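Local coordinates for NigD-like protein (PDB 3K6O) that is of unknown function but, as a NigD-like protein with a signal sequence and a lipoprotein motif, is probably exported and anchored to a membrane, at residues E39-Q45 against F73-L79; I47-L53 against R78-L84. The contacts are given in a common frame with arbitrary orientation. Residues are numbered along the deposited sequence.

Contact 1. Residues E39-Q45 against F73-L79; sequences EKLWVVQ and FAYNIRL
Strand 40-43 and strand 75-79 run parallel in register but strongly twisted, their short axes 4.6 Å apart at closest and crossing at -55°. Leu41 pairs with Tyr75 (CA-CA 5.1 Å), Trp42 with Asn76 (CA-CA 4.7 Å) and Val43 with Ile77 (CA-CA 5.1 Å). Trp42 N donates to Tyr75 O (2.9 Å) and Ile77 N to Trp42 O (2.8 Å). At Val44 (phi/psi -105/-18) the chain turns a corner and a beta bulge shifts the register by one, so Val44 N (3.0 Å) and Gln45 N (3.3 Å) both reach Ile77 O; pairing resumes at Gln45-Arg78, with Leu79 N to Gln45 O at 2.8 Å. At the other end, Ala74 N bonds weakly to Lys40 O (2.8 Å), and a water accepts from Lys40 N (2.8 Å). Leu41, Val43 and Ile77 share the buried face: Leu41 CB lies 4.1 Å from Ile77 CG2, and Leu41 CD2 3.9 Å from Tyr75 CB. On the other face Trp42 (chi1 t) sets CE3 3.5 Å from CZ of Phe73 (chi1 m), the rings oblique at 50°, while Arg78 NH1 bonds Gln45 OE1 (2.8 Å). The amide of Asn76 turns to Glu67 and Glu70. Parallel pairing beside antiparallel neighbours 32-34 and 58-66, with strong twist, fits the closure of an OB-fold barrel.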
ATOM      1  N   GLU A  39      -2.034 -15.202  -5.622  1.00 35.84           N
ATOM      2  CA  GLU A  39      -2.059 -16.508  -4.982  1.00 35.73           C
ATOM      3  C   GLU A  39      -2.752 -16.459  -3.625  1.00 34.33           C
ATOM      4  O   GLU A  39      -2.529 -15.552  -2.842  1.00 32.96           O
ATOM      5  CB  GLU A  39      -0.657 -17.053  -4.795  1.00 36.27           C
ATOM      6  CG  GLU A  39       0.022 -17.349  -6.113  1.00 41.07           C
ATOM      7  CD  GLU A  39       1.378 -17.973  -5.912  1.00 46.42           C
ATOM      8  OE1 GLU A  39       2.103 -17.549  -4.976  1.00 49.74           O
ATOM      9  OE2 GLU A  39       1.686 -18.917  -6.658  1.00 51.53           O
ATOM     10  N   LYS A  40      -3.577 -17.467  -3.355  1.00 33.37           N
ATOM     11  CA  LYS A  40      -4.350 -17.535  -2.140  1.00 33.19           C
ATOM     12  C   LYS A  40      -3.649 -18.478  -1.190  1.00 32.16           C
ATOM     13  O   LYS A  40      -3.297 -19.611  -1.570  1.00 31.40           O
ATOM     14  CB  LYS A  40      -5.741 -18.069  -2.420  1.00 33.83           C
ATOM     15  CG  LYS A  40      -6.592 -17.245  -3.401  1.00 36.88           C
ATOM     16  CD  LYS A  40      -7.984 -17.865  -3.473  1.00 40.60           C
ATOM     17  CE  LYS A  40      -8.494 -18.006  -4.917  1.00 45.38           C
ATOM     18  NZ  LYS A  40      -8.617 -16.655  -5.610  1.00 49.54           N
ATOM     19  N   LEU A  41      -3.492 -18.027   0.047  1.00 30.66           N
ATOM     20  CA  LEU A  41      -2.780 -18.774   1.075  1.00 29.93           C
ATOM     21  C   LEU A  41      -3.739 -19.222   2.158  1.00 30.24           C
ATOM     22  O   LEU A  41      -4.502 -18.394   2.692  1.00 30.21           O
ATOM     23  CB  LEU A  41      -1.686 -17.887   1.685  1.00 29.12           C
ATOM     24  CG  LEU A  41      -0.693 -17.226   0.716  1.00 28.90           C
ATOM     25  CD1 LEU A  41       0.336 -16.394   1.482  1.00 28.85           C
ATOM     26  CD2 LEU A  41      -0.018 -18.269  -0.159  1.00 27.21           C
ATOM     27  N   TRP A  42      -3.725 -20.527   2.462  1.00 29.56           N
ATOM     28  CA  TRP A  42      -4.464 -21.040   3.568  1.00 29.88           C
ATOM     29  C   TRP A  42      -3.624 -21.119   4.853  1.00 29.50           C
ATOM     30  O   TRP A  42      -2.532 -21.746   4.874  1.00 30.25           O
ATOM     31  CB  TRP A  42      -5.023 -22.425   3.241  1.00 29.91           C
ATOM     32  CG  TRP A  42      -5.968 -22.897   4.300  1.00 30.00           C
ATOM     33  CD1 TRP A  42      -5.734 -23.832   5.257  1.00 31.14           C
ATOM     34  CD2 TRP A  42      -7.298 -22.405   4.533  1.00 32.18           C
ATOM     35  NE1 TRP A  42      -6.839 -23.975   6.061  1.00 30.26           N
ATOM     36  CE2 TRP A  42      -7.814 -23.110   5.638  1.00 30.47           C
ATOM     37  CE3 TRP A  42      -8.101 -21.438   3.901  1.00 32.46           C
ATOM     38  CZ2 TRP A  42      -9.097 -22.872   6.148  1.00 32.39           C
ATOM     39  CZ3 TRP A  42      -9.380 -21.195   4.405  1.00 32.53           C
ATOM     40  CH2 TRP A  42      -9.864 -21.912   5.513  1.00 32.22           C
ATOM     41  N   VAL A  43      -4.145 -20.544   5.934  1.00 29.02           N
ATOM     42  CA  VAL A  43      -3.427 -20.527   7.218  1.00 28.57           C
ATOM     43  C   VAL A  43      -3.640 -21.818   8.010  1.00 29.49           C
ATOM     44  O   VAL A  43      -4.739 -22.065   8.515  1.00 29.90           O
ATOM     45  CB  VAL A  43      -3.827 -19.308   8.093  1.00 29.18           C
ATOM     46  CG1 VAL A  43      -2.993 -19.285   9.399  1.00 25.64           C
ATOM     47  CG2 VAL A  43      -3.668 -17.972   7.312  1.00 26.62           C
ATOM     48  N   VAL A  44      -2.600 -22.650   8.118  1.00 29.69           N
ATOM     49  CA  VAL A  44      -2.710 -23.896   8.865  1.00 30.24           C
ATOM     50  C   VAL A  44      -1.992 -23.804  10.215  1.00 30.39           C
ATOM     51  O   VAL A  44      -2.246 -24.617  11.066  1.00 30.30           O
ATOM     52  CB  VAL A  44      -2.170 -25.140   8.077  1.00 30.63           C
ATOM     53  CG1 VAL A  44      -3.000 -25.372   6.824  1.00 31.09           C
ATOM     54  CG2 VAL A  44      -0.666 -24.962   7.694  1.00 32.53           C
ATOM     55  N   GLN A  45      -1.088 -22.838  10.387  1.00 30.29           N
ATOM     56  CA  GLN A  45      -0.488 -22.543  11.681  1.00 30.69           C
ATOM     57  C   GLN A  45      -0.425 -21.026  11.839  1.00 31.61           C
ATOM     58  O   GLN A  45      -0.235 -20.299  10.862  1.00 30.67           O
ATOM     59  CB  GLN A  45       0.919 -23.141  11.768  1.00 31.39           C
ATOM     60  CG  GLN A  45       0.969 -24.707  11.736  1.00 30.49           C
ATOM     61  CD  GLN A  45       2.360 -25.274  11.607  1.00 32.37           C
ATOM     62  OE1 GLN A  45       3.345 -24.536  11.614  1.00 35.77           O
ATOM     63  NE2 GLN A  45       2.457 -26.612  11.467  1.00 32.95           N
ATOM     64  N   PHE A  73      -6.164 -22.959  -2.980  1.00 34.40           N
ATOM     65  CA  PHE A  73      -5.136 -22.264  -2.210  1.00 33.43           C
ATOM     66  C   PHE A  73      -3.811 -22.768  -2.700  1.00 33.24           C
ATOM     67  O   PHE A  73      -3.555 -23.976  -2.684  1.00 34.07           O
ATOM     68  CB  PHE A  73      -5.324 -22.486  -0.692  1.00 32.81           C
ATOM     69  CG  PHE A  73      -6.653 -22.015  -0.204  1.00 30.24           C
ATOM     70  CD1 PHE A  73      -6.901 -20.685  -0.066  1.00 28.25           C
ATOM     71  CD2 PHE A  73      -7.689 -22.900   0.011  1.00 28.58           C
ATOM     72  CE1 PHE A  73      -8.162 -20.216   0.315  1.00 27.88           C
ATOM     73  CE2 PHE A  73      -8.934 -22.457   0.394  1.00 26.98           C
ATOM     74  CZ  PHE A  73      -9.170 -21.101   0.558  1.00 28.39           C
ATOM     75  N   ALA A  74      -2.994 -21.853  -3.193  1.00 32.86           N
ATOM     76  CA  ALA A  74      -1.704 -22.211  -3.741  1.00 32.86           C
ATOM     77  C   ALA A  74      -0.819 -22.889  -2.700  1.00 33.01           C
ATOM     78  O   ALA A  74      -0.117 -23.846  -3.025  1.00 32.91           O
ATOM     79  CB  ALA A  74      -1.001 -20.949  -4.292  1.00 32.28           C
ATOM     80  N   TYR A  75      -0.816 -22.345  -1.474  1.00 32.81           N
ATOM     81  CA  TYR A  75       0.015 -22.830  -0.383  1.00 33.26           C
ATOM     82  C   TYR A  75      -0.711 -22.816   0.958  1.00 32.62           C
ATOM     83  O   TYR A  75      -1.595 -21.996   1.191  1.00 33.10           O
ATOM     84  CB  TYR A  75       1.263 -21.968  -0.228  1.00 33.94           C
ATOM     85  CG  TYR A  75       2.163 -21.952  -1.432  1.00 37.08           C
ATOM     86  CD1 TYR A  75       3.127 -22.940  -1.618  1.00 40.49           C
ATOM     87  CD2 TYR A  75       2.073 -20.932  -2.362  1.00 40.31           C
ATOM     88  CE1 TYR A  75       3.949 -22.928  -2.718  1.00 42.66           C
ATOM     89  CE2 TYR A  75       2.891 -20.910  -3.460  1.00 44.04           C
ATOM     90  CZ  TYR A  75       3.831 -21.906  -3.631  1.00 44.28           C
ATOM     91  OH  TYR A  75       4.638 -21.869  -4.731  1.00 46.52           O
ATOM     92  N   ASN A  76      -0.298 -23.730   1.823  1.00 32.34           N
ATOM     93  CA  ASN A  76      -0.652 -23.740   3.231  1.00 31.54           C
ATOM     94  C   ASN A  76       0.511 -23.105   3.949  1.00 31.17           C
ATOM     95  O   ASN A  76       1.658 -23.488   3.707  1.00 30.73           O
ATOM     96  CB  ASN A  76      -0.849 -25.157   3.749  1.00 31.29           C
ATOM     97  CG  ASN A  76      -2.028 -25.847   3.124  1.00 31.40           C
ATOM     98  OD1 ASN A  76      -3.027 -25.199   2.748  1.00 27.68           O
ATOM     99  ND2 ASN A  76      -1.942 -27.185   3.032  1.00 26.41           N
ATOM    100  N   ILE A  77       0.225 -22.129   4.812  1.00 30.74           N
ATOM    101  CA  ILE A  77       1.277 -21.363   5.470  1.00 30.57           C
ATOM    102  C   ILE A  77       1.174 -21.343   6.988  1.00 30.44           C
ATOM    103  O   ILE A  77       0.128 -21.660   7.562  1.00 30.55           O
ATOM    104  CB  ILE A  77       1.324 -19.876   4.953  1.00 30.78           C
ATOM    105  CG1 ILE A  77       0.076 -19.088   5.392  1.00 32.17           C
ATOM    106  CG2 ILE A  77       1.425 -19.849   3.438  1.00 30.47           C
ATOM    107  CD1 ILE A  77       0.249 -17.563   5.480  1.00 32.17           C
ATOM    108  N   ARG A  78       2.287 -20.969   7.624  1.00 29.72           N
ATOM    109  CA  ARG A  78       2.285 -20.533   8.999  1.00 29.46           C
ATOM    110  C   ARG A  78       2.335 -19.007   8.971  1.00 29.25           C
ATOM    111  O   ARG A  78       3.210 -18.411   8.320  1.00 29.93           O
ATOM    112  CB  ARG A  78       3.503 -21.073   9.777  1.00 29.30           C
ATOM    113  CG  ARG A  78       3.603 -20.520  11.159  1.00 29.93           C
ATOM    114  CD  ARG A  78       4.571 -21.238  12.040  1.00 32.53           C
ATOM    115  NE  ARG A  78       5.909 -21.304  11.489  1.00 34.09           N
ATOM    116  CZ  ARG A  78       6.507 -22.415  11.058  1.00 36.58           C
ATOM    117  NH1 ARG A  78       5.893 -23.597  11.071  1.00 37.02           N
ATOM    118  NH2 ARG A  78       7.739 -22.340  10.591  1.00 38.05           N
ATOM    119  N   LEU A  79       1.416 -18.384   9.685  1.00 28.55           N
ATOM    120  CA  LEU A  79       1.401 -16.939   9.824  1.00 29.27           C
ATOM    121  C   LEU A  79       2.202 -16.603  11.078  1.00 29.37           C
ATOM    122  O   LEU A  79       1.702 -16.783  12.177  1.00 28.96           O
ATOM    123  CB  LEU A  79      -0.038 -16.431   9.939  1.00 29.11           C
ATOM    124  CG  LEU A  79      -0.224 -14.935  10.167  1.00 28.29           C
ATOM    125  CD1 LEU A  79       0.388 -14.099   9.001  1.00 27.38           C
ATOM    126  CD2 LEU A  79      -1.696 -14.610  10.365  1.00 26.93           C
TER
HETATM  127  O   HOH W   1      -4.191 -19.496  -5.172  1.00 32.18           O

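Contact 2. Residues I47-L53 against R78-L84; sequences IVPYRDL and RLNDYTL. With SO4 (sulfate ion), chain F; SO4 (sulfate ion), chain G.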
ATOM      1  N   ILE A  47       1.061 -17.934  14.855  1.00 33.42           N
ATOM      2  CA  ILE A  47       1.766 -17.606  16.096  1.00 33.51           C
ATOM      3  C   ILE A  47       1.113 -16.353  16.710  1.00 34.13           C
ATOM      4  O   ILE A  47       1.255 -16.079  17.902  1.00 32.92           O
ATOM      5  CB  ILE A  47       3.258 -17.323  15.791  1.00 34.24           C
ATOM      6  CG1 ILE A  47       3.919 -18.554  15.167  1.00 34.67           C
ATOM      7  CG2 ILE A  47       4.028 -16.828  17.029  1.00 32.99           C
ATOM      8  CD1 ILE A  47       3.828 -19.821  15.997  1.00 35.79           C
ATOM      9  N   VAL A  48       0.407 -15.590  15.867  1.00 34.08           N
ATOM     10  CA  VAL A  48      -0.355 -14.435  16.301  1.00 34.24           C
ATOM     11  C   VAL A  48      -1.806 -14.611  15.861  1.00 34.48           C
ATOM     12  O   VAL A  48      -2.085 -15.417  14.962  1.00 34.19           O
ATOM     13  CB  VAL A  48       0.223 -13.134  15.718  1.00 34.56           C
ATOM     14  CG1 VAL A  48       1.634 -12.910  16.250  1.00 32.97           C
ATOM     15  CG2 VAL A  48       0.188 -13.178  14.173  1.00 34.55           C
ATOM     16  N   PRO A  49      -2.739 -13.896  16.515  1.00 34.26           N
ATOM     17  CA  PRO A  49      -4.159 -14.024  16.199  1.00 33.90           C
ATOM     18  C   PRO A  49      -4.470 -13.635  14.768  1.00 33.80           C
ATOM     19  O   PRO A  49      -3.916 -12.670  14.252  1.00 33.48           O
ATOM     20  CB  PRO A  49      -4.838 -13.030  17.152  1.00 34.02           C
ATOM     21  CG  PRO A  49      -3.896 -12.950  18.339  1.00 35.72           C
ATOM     22  CD  PRO A  49      -2.506 -13.124  17.751  1.00 35.18           C
ATOM     23  N   TYR A  50      -5.373 -14.371  14.130  1.00 33.59           N
ATOM     24  CA  TYR A  50      -5.799 -14.012  12.786  1.00 33.25           C
ATOM     25  C   TYR A  50      -7.277 -14.257  12.499  1.00 32.86           C
ATOM     26  O   TYR A  50      -7.783 -13.755  11.522  1.00 32.87           O
ATOM     27  CB  TYR A  50      -4.924 -14.756  11.751  1.00 33.25           C
ATOM     28  CG  TYR A  50      -5.407 -16.149  11.494  1.00 32.37           C
ATOM     29  CD1 TYR A  50      -5.211 -17.146  12.446  1.00 33.02           C
ATOM     30  CD2 TYR A  50      -6.111 -16.465  10.332  1.00 31.75           C
ATOM     31  CE1 TYR A  50      -5.675 -18.439  12.236  1.00 34.11           C
ATOM     32  CE2 TYR A  50      -6.580 -17.760  10.115  1.00 32.73           C
ATOM     33  CZ  TYR A  50      -6.349 -18.739  11.070  1.00 32.58           C
ATOM     34  OH  TYR A  50      -6.820 -20.002  10.906  1.00 34.00           O
ATOM     35  N   ARG A  51      -7.972 -15.021  13.324  1.00 33.72           N
ATOM     36  CA  ARG A  51      -9.326 -15.479  12.973  1.00 35.26           C
ATOM     37  C   ARG A  51     -10.343 -14.371  12.803  1.00 35.31           C
ATOM     38  O   ARG A  51     -11.323 -14.549  12.100  1.00 35.22           O
ATOM     39  CB  ARG A  51      -9.859 -16.463  14.017  1.00 35.18           C
ATOM     40  CG  ARG A  51      -9.175 -17.787  13.927  1.00 39.04           C
ATOM     41  CD  ARG A  51      -9.889 -18.820  14.792  1.00 42.12           C
ATOM     42  NE  ARG A  51      -9.146 -20.063  14.796  1.00 43.48           N
ATOM     43  CZ  ARG A  51      -8.311 -20.445  15.757  1.00 46.75           C
ATOM     44  NH1 ARG A  51      -8.085 -19.675  16.820  1.00 47.08           N
ATOM     45  NH2 ARG A  51      -7.699 -21.622  15.654  1.00 48.05           N
ATOM     46  N   ASP A  52     -10.064 -13.239  13.436  1.00 35.74           N
ATOM     47  CA  ASP A  52     -11.031 -12.136  13.360  0.50 36.10           C
ATOM     48  C   ASP A  52     -10.695 -11.085  12.300  1.00 36.50           C
ATOM     49  O   ASP A  52     -11.363 -10.037  12.219  1.00 36.05           O
ATOM     50  CB  ASP A  52     -11.249 -11.517  14.746  0.50 36.65           C
ATOM     51  CG  ASP A  52     -11.525 -12.567  15.793  0.50 36.75           C
ATOM     52  OD1 ASP A  52     -12.433 -13.399  15.574  0.50 37.21           O
ATOM     53  OD2 ASP A  52     -10.806 -12.594  16.812  0.50 39.86           O
ATOM     54  N   LEU A  53      -9.744 -11.403  11.420  1.00 35.92           N
ATOM     55  CA  LEU A  53      -9.455 -10.524  10.320  1.00 35.87           C
ATOM     56  C   LEU A  53     -10.649 -10.533   9.378  1.00 35.71           C
ATOM     57  O   LEU A  53     -11.318 -11.544   9.216  1.00 35.19           O
ATOM     58  CB  LEU A  53      -8.163 -10.934   9.606  1.00 35.70           C
ATOM     59  CG  LEU A  53      -6.913 -10.712  10.456  1.00 34.94           C
ATOM     60  CD1 LEU A  53      -5.701 -11.391   9.859  1.00 34.57           C
ATOM     61  CD2 LEU A  53      -6.657  -9.226  10.636  1.00 35.83           C
ATOM     62  N   ARG A  78       2.287 -20.969   7.624  1.00 29.72           N
ATOM     63  CA  ARG A  78       2.285 -20.533   8.999  1.00 29.46           C
ATOM     64  C   ARG A  78       2.335 -19.007   8.971  1.00 29.25           C
ATOM     65  O   ARG A  78       3.210 -18.411   8.320  1.00 29.93           O
ATOM     66  CB  ARG A  78       3.503 -21.073   9.777  1.00 29.30           C
ATOM     67  CG  ARG A  78       3.603 -20.520  11.159  1.00 29.93           C
ATOM     68  CD  ARG A  78       4.571 -21.238  12.040  1.00 32.53           C
ATOM     69  NE  ARG A  78       5.909 -21.304  11.489  1.00 34.09           N
ATOM     70  CZ  ARG A  78       6.507 -22.415  11.058  1.00 36.58           C
ATOM     71  NH1 ARG A  78       5.893 -23.597  11.071  1.00 37.02           N
ATOM     72  NH2 ARG A  78       7.739 -22.340  10.591  1.00 38.05           N
ATOM     73  N   LEU A  79       1.416 -18.384   9.685  1.00 28.55           N
ATOM     74  CA  LEU A  79       1.401 -16.939   9.824  1.00 29.27           C
ATOM     75  C   LEU A  79       2.202 -16.603  11.078  1.00 29.37           C
ATOM     76  O   LEU A  79       1.702 -16.783  12.177  1.00 28.96           O
ATOM     77  CB  LEU A  79      -0.038 -16.431   9.939  1.00 29.11           C
ATOM     78  CG  LEU A  79      -0.224 -14.935  10.167  1.00 28.29           C
ATOM     79  CD1 LEU A  79       0.388 -14.099   9.001  1.00 27.38           C
ATOM     80  CD2 LEU A  79      -1.696 -14.610  10.365  1.00 26.93           C
ATOM     81  N   ASN A  80       3.451 -16.158  10.891  1.00 29.37           N
ATOM     82  CA  ASN A  80       4.384 -15.904  12.001  1.00 30.04           C
ATOM     83  C   ASN A  80       4.123 -14.570  12.713  1.00 30.64           C
ATOM     84  O   ASN A  80       4.336 -14.463  13.895  1.00 31.25           O
ATOM     85  CB  ASN A  80       5.847 -15.926  11.522  1.00 29.69           C
ATOM     86  CG  ASN A  80       6.248 -17.238  10.841  1.00 30.42           C
ATOM     87  OD1 ASN A  80       5.972 -18.326  11.349  1.00 28.11           O
ATOM     88  ND2 ASN A  80       6.916 -17.130   9.689  1.00 30.25           N
ATOM     89  N   ASP A  81       3.640 -13.577  11.991  1.00 31.43           N
ATOM     90  CA  ASP A  81       3.492 -12.216  12.497  1.00 32.28           C
ATOM     91  C   ASP A  81       2.905 -11.376  11.395  1.00 32.92           C
ATOM     92  O   ASP A  81       2.967 -11.755  10.209  1.00 32.95           O
ATOM     93  CB  ASP A  81       4.860 -11.626  12.856  1.00 32.89           C
ATOM     94  CG  ASP A  81       4.777 -10.444  13.789  1.00 32.84           C
ATOM     95  OD1 ASP A  81       3.684 -10.047  14.211  1.00 33.67           O
ATOM     96  OD2 ASP A  81       5.847  -9.886  14.082  1.00 34.84           O
ATOM     97  N   TYR A  82       2.330 -10.241  11.774  1.00 32.76           N
ATOM     98  CA  TYR A  82       1.981  -9.237  10.798  1.00 33.25           C
ATOM     99  C   TYR A  82       1.688  -7.909  11.475  1.00 33.73           C
ATOM    100  O   TYR A  82       1.617  -7.817  12.703  1.00 33.79           O
ATOM    101  CB  TYR A  82       0.769  -9.685   9.976  1.00 32.77           C
ATOM    102  CG  TYR A  82      -0.503  -9.813  10.779  1.00 32.50           C
ATOM    103  CD1 TYR A  82      -0.779 -10.959  11.471  1.00 33.18           C
ATOM    104  CD2 TYR A  82      -1.419  -8.778  10.849  1.00 32.07           C
ATOM    105  CE1 TYR A  82      -1.918 -11.071  12.208  1.00 31.92           C
ATOM    106  CE2 TYR A  82      -2.562  -8.894  11.590  1.00 30.80           C
ATOM    107  CZ  TYR A  82      -2.792 -10.047  12.270  1.00 30.46           C
ATOM    108  OH  TYR A  82      -3.937 -10.211  12.987  1.00 31.70           O
ATOM    109  N   THR A  83       1.530  -6.878  10.663  1.00 34.81           N
ATOM    110  CA  THR A  83       0.985  -5.617  11.143  1.00 35.05           C
ATOM    111  C   THR A  83      -0.096  -5.150  10.195  1.00 35.08           C
ATOM    112  O   THR A  83      -0.063  -5.476   9.002  1.00 36.32           O
ATOM    113  CB  THR A  83       2.070  -4.542  11.331  1.00 35.66           C
ATOM    114  OG1 THR A  83       1.497  -3.421  12.017  1.00 35.59           O
ATOM    115  CG2 THR A  83       2.660  -4.082   9.980  1.00 34.86           C
ATOM    116  N   LEU A  84      -1.095  -4.448  10.720  1.00 35.14           N
ATOM    117  CA  LEU A  84      -2.168  -3.933   9.881  1.00 35.02           C
ATOM    118  C   LEU A  84      -1.679  -2.764   9.065  1.00 34.48           C
ATOM    119  O   LEU A  84      -0.970  -1.891   9.560  1.00 34.60           O
ATOM    120  CB  LEU A  84      -3.367  -3.486  10.714  1.00 35.36           C
ATOM    121  CG  LEU A  84      -4.207  -4.625  11.288  1.00 37.43           C
ATOM    122  CD1 LEU A  84      -5.301  -4.055  12.212  1.00 37.00           C
ATOM    123  CD2 LEU A  84      -4.801  -5.485  10.158  1.00 36.98           C
TER
HETATM  124  S   SO4 F   8      -7.558 -16.191  17.074  1.00 75.61           S
HETATM  125  O1  SO4 F   8      -8.641 -17.182  17.235  1.00 72.56           O
HETATM  126  O2  SO4 F   8      -8.187 -14.872  17.205  1.00 74.03           O
HETATM  127  O3  SO4 F   8      -6.479 -16.334  18.071  1.00 75.27           O
HETATM  128  O4  SO4 F   8      -6.885 -16.404  15.779  1.00 72.05           O
HETATM  129  S   SO4 G   9      -5.315 -22.337  17.953  0.50 66.30           S
HETATM  130  O1  SO4 G   9      -5.433 -23.081  16.693  0.50 64.88           O
HETATM  131  O2  SO4 G   9      -5.547 -20.918  17.736  0.50 65.17           O
HETATM  132  O3  SO4 G   9      -6.351 -22.795  18.882  0.50 64.36           O
HETATM  133  O4  SO4 G   9      -3.951 -22.514  18.464  0.50 64.43           O
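Two hydrogen bonds fasten the irregular segment 47-53 to strand 78-84. Ile47 N donates to Leu79 O (3.0 Å), and the hydroxyl of Tyr82 donates to Pro49 O (OH to O 2.8 Å), reaching across to a carbonyl of the loop backbone. Between them Val48 CG2 packs 3.6 Å from Tyr82 CE1; further along the loop, Tyr50 CB lies 3.5 Å from Leu79 CD2 and Leu53 CD1 approaches Tyr82 CZ at 4.0 Å. The type I turn Tyr50-Leu53 is closed by Leu53 N to Tyr50 O (3.1 Å). At its start, Tyr50 N and Arg51 N both donate to O4 of one sulfate (3.0 Å each); Arg51 NH1 also binds O1 of that ion (2.6 Å) and, with NH2, a second sulfate. Both ions probably come from the crystallisation liquor. Arg78 NE donates to Asn80 OD1 (3.0 Å) and Arg78 NH1 to Gln45 OE1; Asn80 ND2 goes to Asn62 and Ser64. A classic beta bulge at Asn80 and Asp81 faces Asn62 of strand 58-66, while helix 217-221 touches Asp81 and Thr83.

Both contacts lie in the N-terminal OB domain, their centres about 12 Å apart, and use successive parts of the long strand 75-93, with Arg78 and Leu79 in common. Their segments alternate along the chain: 39-45 and 47-53 come first, then 73-79 and 78-84, so one continuous run from strand 40-43 through 45-46 into the loop follows that strand in the same order. Contact 1 is strand pairing within the sheet; contact 2 continues along the same strand after the pairing gives way to loop. They touch where Val43 CB meets Tyr50 CE2 at 3.7 Å. Strand 75-93 then pairs with strands 133-139 and 165-173, linking this domain to the C-terminal beta sandwich.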